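Local coordinates for uncharacterized protein (Staphylococcus aureus subsp. aureus, PDB 4H0A) that is of unknown function but belongs to the CAP (cysteine-rich secretory protein) family, joining a CAP-type region to a CAP-associated N-terminal region, at residues T118-E123 with T144-K149; Y154-S159 with R170-E175. All coordinates share one frame; numbering follows the deposited sequence. Where two conformers were deposited one is given.

Contact 1 of 2, residues T118-E123 with T144-K149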
# COMPACT_ATOMS: atom_id res chain seq x y z
N THR A 118 -12.08 18.37 -10.86
CA THR A 118 -11.97 18.05 -9.42
C THR A 118 -11.08 19.06 -8.69
O THR A 118 -9.95 19.31 -9.10
CB THR A 118 -11.41 16.63 -9.21
OG1 THR A 118 -12.08 15.73 -10.09
CG2 THR A 118 -11.58 16.12 -7.78
N SER A 119 -11.57 19.58 -7.56
CA SER A 119 -10.83 20.51 -6.71
C SER A 119 -9.70 19.78 -5.99
O SER A 119 -9.97 18.82 -5.26
CB SER A 119 -11.76 21.16 -5.69
OG SER A 119 -11.08 22.00 -4.77
N ILE A 120 -8.43 20.17 -6.23
CA ILE A 120 -7.28 19.56 -5.57
C ILE A 120 -6.52 20.68 -4.87
O ILE A 120 -6.28 21.72 -5.48
CB ILE A 120 -6.38 18.73 -6.55
CG1 ILE A 120 -6.94 17.29 -6.70
CG2 ILE A 120 -4.91 18.65 -6.06
CD1 ILE A 120 -8.00 17.08 -7.75
N ASN A 121 -6.15 20.47 -3.59
CA ASN A 121 -5.41 21.46 -2.81
C ASN A 121 -3.96 20.99 -2.66
O ASN A 121 -3.73 19.88 -2.20
CB ASN A 121 -6.08 21.65 -1.44
CG ASN A 121 -7.55 22.02 -1.54
OD1 ASN A 121 -7.97 22.78 -2.42
ND2 ASN A 121 -8.37 21.50 -0.64
N PRO A 122 -2.94 21.80 -3.04
CA PRO A 122 -1.55 21.34 -2.89
C PRO A 122 -1.09 21.21 -1.43
O PRO A 122 -0.24 20.37 -1.16
CB PRO A 122 -0.72 22.41 -3.62
CG PRO A 122 -1.68 23.21 -4.37
CD PRO A 122 -2.96 23.15 -3.63
N GLU A 123 -1.61 22.05 -0.50
CA GLU A 123 -1.26 22.00 0.93
C GLU A 123 -2.51 21.63 1.74
O GLU A 123 -3.12 22.51 2.35
CB GLU A 123 -0.66 23.33 1.40
CG GLU A 123 0.78 23.55 0.98
CD GLU A 123 1.41 24.83 1.51
OE1 GLU A 123 0.67 25.82 1.69
OE2 GLU A 123 2.64 24.84 1.73
N THR A 144 0.96 11.18 -8.83
CA THR A 144 0.83 9.72 -8.65
C THR A 144 0.31 9.25 -7.28
O THR A 144 0.18 8.04 -7.10
CB THR A 144 2.20 9.10 -8.93
OG1 THR A 144 3.11 9.42 -7.86
CG2 THR A 144 2.77 9.54 -10.30
N GLN A 145 -0.01 10.16 -6.36
CA GLN A 145 -0.55 9.81 -5.04
C GLN A 145 -1.52 10.90 -4.60
O GLN A 145 -1.52 11.29 -3.43
CB GLN A 145 0.62 9.69 -4.05
CG GLN A 145 0.36 8.77 -2.88
CD GLN A 145 1.51 8.75 -1.90
OE1 GLN A 145 2.47 9.51 -1.99
NE2 GLN A 145 1.41 7.91 -0.90
N THR A 146 -2.31 11.42 -5.55
CA THR A 146 -3.17 12.58 -5.35
C THR A 146 -4.07 12.44 -4.13
O THR A 146 -4.77 11.44 -4.01
CB THR A 146 -4.04 12.83 -6.58
OG1 THR A 146 -3.27 12.52 -7.74
CG2 THR A 146 -4.57 14.27 -6.65
N LEU A 147 -4.05 13.45 -3.24
CA LEU A 147 -4.91 13.49 -2.06
C LEU A 147 -6.09 14.37 -2.42
O LEU A 147 -5.88 15.53 -2.77
CB LEU A 147 -4.16 14.03 -0.84
CG LEU A 147 -4.95 14.09 0.47
CD1 LEU A 147 -5.45 12.69 0.89
CD2 LEU A 147 -4.09 14.67 1.59
N ILE A 148 -7.32 13.82 -2.43
CA ILE A 148 -8.51 14.57 -2.83
C ILE A 148 -9.51 14.56 -1.69
O ILE A 148 -9.73 13.50 -1.12
CB ILE A 148 -9.15 13.98 -4.12
CG1 ILE A 148 -8.10 13.80 -5.25
CG2 ILE A 148 -10.31 14.87 -4.60
CD1 ILE A 148 -8.59 13.06 -6.49
N LYS A 149 -10.14 15.71 -1.39
CA LYS A 149 -11.16 15.75 -0.35
C LYS A 149 -12.52 15.59 -1.02
O LYS A 149 -12.85 16.36 -1.91
CB LYS A 149 -11.08 17.07 0.45
CG LYS A 149 -11.93 17.06 1.71
CD LYS A 149 -11.71 18.31 2.56
CE LYS A 149 -12.61 18.35 3.77
NZ LYS A 149 -12.28 19.47 4.68
O HOH W 1 -8.16 18.34 -2.37
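The outermost strand of an antiparallel sheet, 145-150, has its outer edge lined by an irregular loop in which Thr118 and Ile120 meet Thr146 and Ile148. The arrangement illustrates how an edge strand can be flanked without a further strand joining the sheet. The strand spends the backbone groups of Thr146 and Ile148 on its inner neighbour, and the loop comes no closer than 5.8 Å between the CA atoms of Ile120 and Ile148.

Aliphatic branches fill the interval. Ile120 contributes mainly CG1, which lies 3.8 Å from Thr146 CG2, the two side chains crossing at about a right angle. The same CG1 is 4.0 Å from CG1 of Ile148, met more obliquely. On its other branch Ile148 presents CG2, and Thr118 CG2 sits 3.6 Å from it. Both threonines turn a methyl to the contact because CG2 stands anti to the backbone N; their hydroxyls are engaged with the carbonyls four residues earlier, Thr118 OG1 with Ile114 O and Thr146 OG1 with Leu142 O.

Polar linkage is indirect. Asn34 ties loop to strand with one amide, its OD1 taking Ser119 N and its ND2 giving to Lys149 O. A water adds a second bridge: it accepts from Asn121 N at 3.2 Å, donates weakly to Ser119 O at 3.4 Å, and accepts a weak bond from Lys149 N, also 3.4 Å away.

Contact 2 of 2, residues Y154-S159 with R170-E175; sequences YAQVYS and RFLTKE. With EDO (1,2-ethanediol), chain C.
Gln156 and Arg170 lie side by side and point the same way across a hydrogen-bonded pair of the antiparallel hairpin formed by strands 153-159 and 166-172. Their flat ends are nearly coplanar, the amide and guanidinium planes only 16° apart. A single oxygen receives both donors on that edge of the arginine: Gln156 OE1 is 2.9 Å from Arg170 NE and equally 2.9 Å from Arg170 NH2, each bond moderately bent, as expected when two nitrogens on one carbon share an acceptor. The arginine reaches this position with CG anti to its backbone N and a bend at chi3 (65°), which places NE beside the amide.

Tyr158 approaches differently. Its ring is turned 69° from the guanidinium, and although OH comes within 3.1 Å of Arg170 NH2, the angle is too poor for a hydrogen bond. At the NH1 corner of the guanidinium, away from Gln156, NH1 donates to O1 of a 1,2-ethanediol at 3.0 Å and forms a salt bridge with Asp281.

Further along the same face Tyr154 CB packs 4.0 Å from Leu172 CD2, while CE1 of the tyrosine ring meets Lys174 CB at the start of the next helix. The opposite face carries the non-hydrogen-bonded pair: Ala155 CB makes an off-centre CH-pi contact, 4.2 Å from the centroid of the Phe171 ring.

Gln156 NE2 bonds to Tyr183 OH, so both ends of the amide are used and its rotation is fixed. Two donors from a cationic group would be expected to polarise the C=O of this buried amide, while Asp281 would partly balance the arginine's charge from the CAP family region, making Arg170 a link between that region and the hairpin.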
# COMPACT_ATOMS: atom_id res chain seq x y z
N TYR A 154 -11.41 11.69 2.59
CA TYR A 154 -10.33 11.85 1.63
C TYR A 154 -10.15 10.62 0.79
O TYR A 154 -10.61 9.53 1.14
CB TYR A 154 -9.02 12.17 2.36
CG TYR A 154 -9.04 13.51 3.05
CD1 TYR A 154 -9.63 13.66 4.30
CD2 TYR A 154 -8.54 14.64 2.43
CE1 TYR A 154 -9.68 14.90 4.93
CE2 TYR A 154 -8.58 15.89 3.05
CZ TYR A 154 -9.16 16.02 4.30
OH TYR A 154 -9.23 17.24 4.94
N ALA A 155 -9.48 10.80 -0.33
CA ALA A 155 -9.11 9.71 -1.22
C ALA A 155 -7.69 9.91 -1.66
O ALA A 155 -7.30 11.03 -2.01
CB ALA A 155 -10.02 9.65 -2.43
N GLN A 156 -6.90 8.84 -1.61
CA GLN A 156 -5.56 8.79 -2.16
C GLN A 156 -5.68 8.04 -3.46
O GLN A 156 -6.13 6.89 -3.44
CB GLN A 156 -4.59 8.10 -1.21
CG GLN A 156 -4.43 8.81 0.12
CD GLN A 156 -3.35 8.11 0.88
OE1 GLN A 156 -3.59 7.11 1.56
NE2 GLN A 156 -2.11 8.47 0.61
N VAL A 157 -5.39 8.69 -4.59
CA VAL A 157 -5.49 8.09 -5.92
C VAL A 157 -4.09 7.71 -6.37
O VAL A 157 -3.28 8.60 -6.63
CB VAL A 157 -6.18 9.05 -6.91
CG1 VAL A 157 -6.43 8.36 -8.25
CG2 VAL A 157 -7.48 9.58 -6.33
N TYR A 158 -3.82 6.41 -6.50
CA TYR A 158 -2.51 5.91 -6.90
C TYR A 158 -2.44 5.74 -8.39
O TYR A 158 -3.26 5.01 -8.95
CB TYR A 158 -2.23 4.57 -6.22
CG TYR A 158 -2.19 4.69 -4.71
CD1 TYR A 158 -1.08 5.22 -4.07
CD2 TYR A 158 -3.28 4.30 -3.94
CE1 TYR A 158 -1.04 5.33 -2.68
CE2 TYR A 158 -3.25 4.42 -2.55
CZ TYR A 158 -2.12 4.92 -1.92
OH TYR A 158 -2.11 5.01 -0.55
N SER A 159 -1.48 6.40 -9.05
CA SER A 159 -1.31 6.31 -10.50
C SER A 159 0.05 5.82 -10.85
O SER A 159 1.00 5.95 -10.06
CB SER A 159 -1.52 7.66 -11.19
OG SER A 159 -2.78 8.23 -10.88
N ARG A 170 -7.59 4.66 -2.23
CA ARG A 170 -7.83 4.44 -0.81
C ARG A 170 -8.69 5.57 -0.32
O ARG A 170 -8.24 6.72 -0.36
CB ARG A 170 -6.55 4.34 0.03
CG ARG A 170 -6.84 4.33 1.55
CD ARG A 170 -5.74 3.67 2.35
NE ARG A 170 -4.49 4.43 2.26
CZ ARG A 170 -3.30 3.97 2.66
NH1 ARG A 170 -3.20 2.77 3.21
NH2 ARG A 170 -2.22 4.72 2.53
N PHE A 171 -9.93 5.27 0.11
CA PHE A 171 -10.80 6.28 0.72
C PHE A 171 -10.55 6.19 2.21
O PHE A 171 -10.53 5.07 2.73
CB PHE A 171 -12.27 6.05 0.38
CG PHE A 171 -12.62 6.43 -1.04
CD1 PHE A 171 -12.56 5.49 -2.06
CD2 PHE A 171 -13.09 7.71 -1.35
CE1 PHE A 171 -12.93 5.83 -3.36
CE2 PHE A 171 -13.46 8.04 -2.65
CZ PHE A 171 -13.38 7.10 -3.65
N LEU A 172 -10.34 7.32 2.90
CA LEU A 172 -10.06 7.26 4.34
C LEU A 172 -10.41 8.55 5.06
O LEU A 172 -10.55 9.61 4.44
CB LEU A 172 -8.58 6.88 4.61
CG LEU A 172 -7.47 7.93 4.37
CD1 LEU A 172 -6.11 7.33 4.65
CD2 LEU A 172 -7.50 8.49 2.94
N THR A 173 -10.55 8.46 6.39
CA THR A 173 -10.86 9.63 7.21
C THR A 173 -9.60 10.41 7.52
O THR A 173 -8.49 9.88 7.39
CB THR A 173 -11.54 9.21 8.52
OG1 THR A 173 -10.60 8.46 9.30
CG2 THR A 173 -12.80 8.39 8.29
N LYS A 174 -9.77 11.65 7.96
CA LYS A 174 -8.64 12.48 8.37
C LYS A 174 -7.83 11.85 9.55
O LYS A 174 -6.61 12.00 9.57
CB LYS A 174 -9.12 13.89 8.74
CG LYS A 174 -10.12 13.98 9.89
CD LYS A 174 -10.68 15.42 9.97
CE LYS A 174 -11.77 15.56 11.00
NZ LYS A 174 -11.25 15.51 12.39
N GLU A 175 -8.47 11.10 10.45
CA GLU A 175 -7.71 10.51 11.57
C GLU A 175 -6.87 9.35 11.05
O GLU A 175 -5.73 9.24 11.50
CB GLU A 175 -8.52 10.11 12.83
CG GLU A 175 -10.02 9.95 12.69
CD GLU A 175 -10.84 11.20 12.44
OE1 GLU A 175 -10.70 12.19 13.20
OE2 GLU A 175 -11.60 11.21 11.44
C1 EDO C . -4.14 -0.40 4.29
O1 EDO C . -5.05 0.49 3.66
C2 EDO C . -4.34 -0.17 5.81
O2 EDO C . -3.45 -0.96 6.55

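Overall arrangement
Contacts 1 and 2 lie next to each other at one end of an antiparallel sheet, contact 1 on its edge strand and contact 2 on the next two, their centres 10 Å apart. Strand 145-150 joins them: one edge faces loop 118-123, the other strand 153-159, with probable hydrogen bonds from Ile148 O to Ala155 N (2.8 Å) and Thr146 O to Val157 N (2.9 Å). Moving inward, water-mediated and aliphatic contacts give way to regular strand pairing and a buried charge. Contact 1 is centred about 18 Å from the chain's centre, contact 2 about 11 Å. The ethanediol, bound to Arg170 and Asn71, probably comes from the crystallisation liquor.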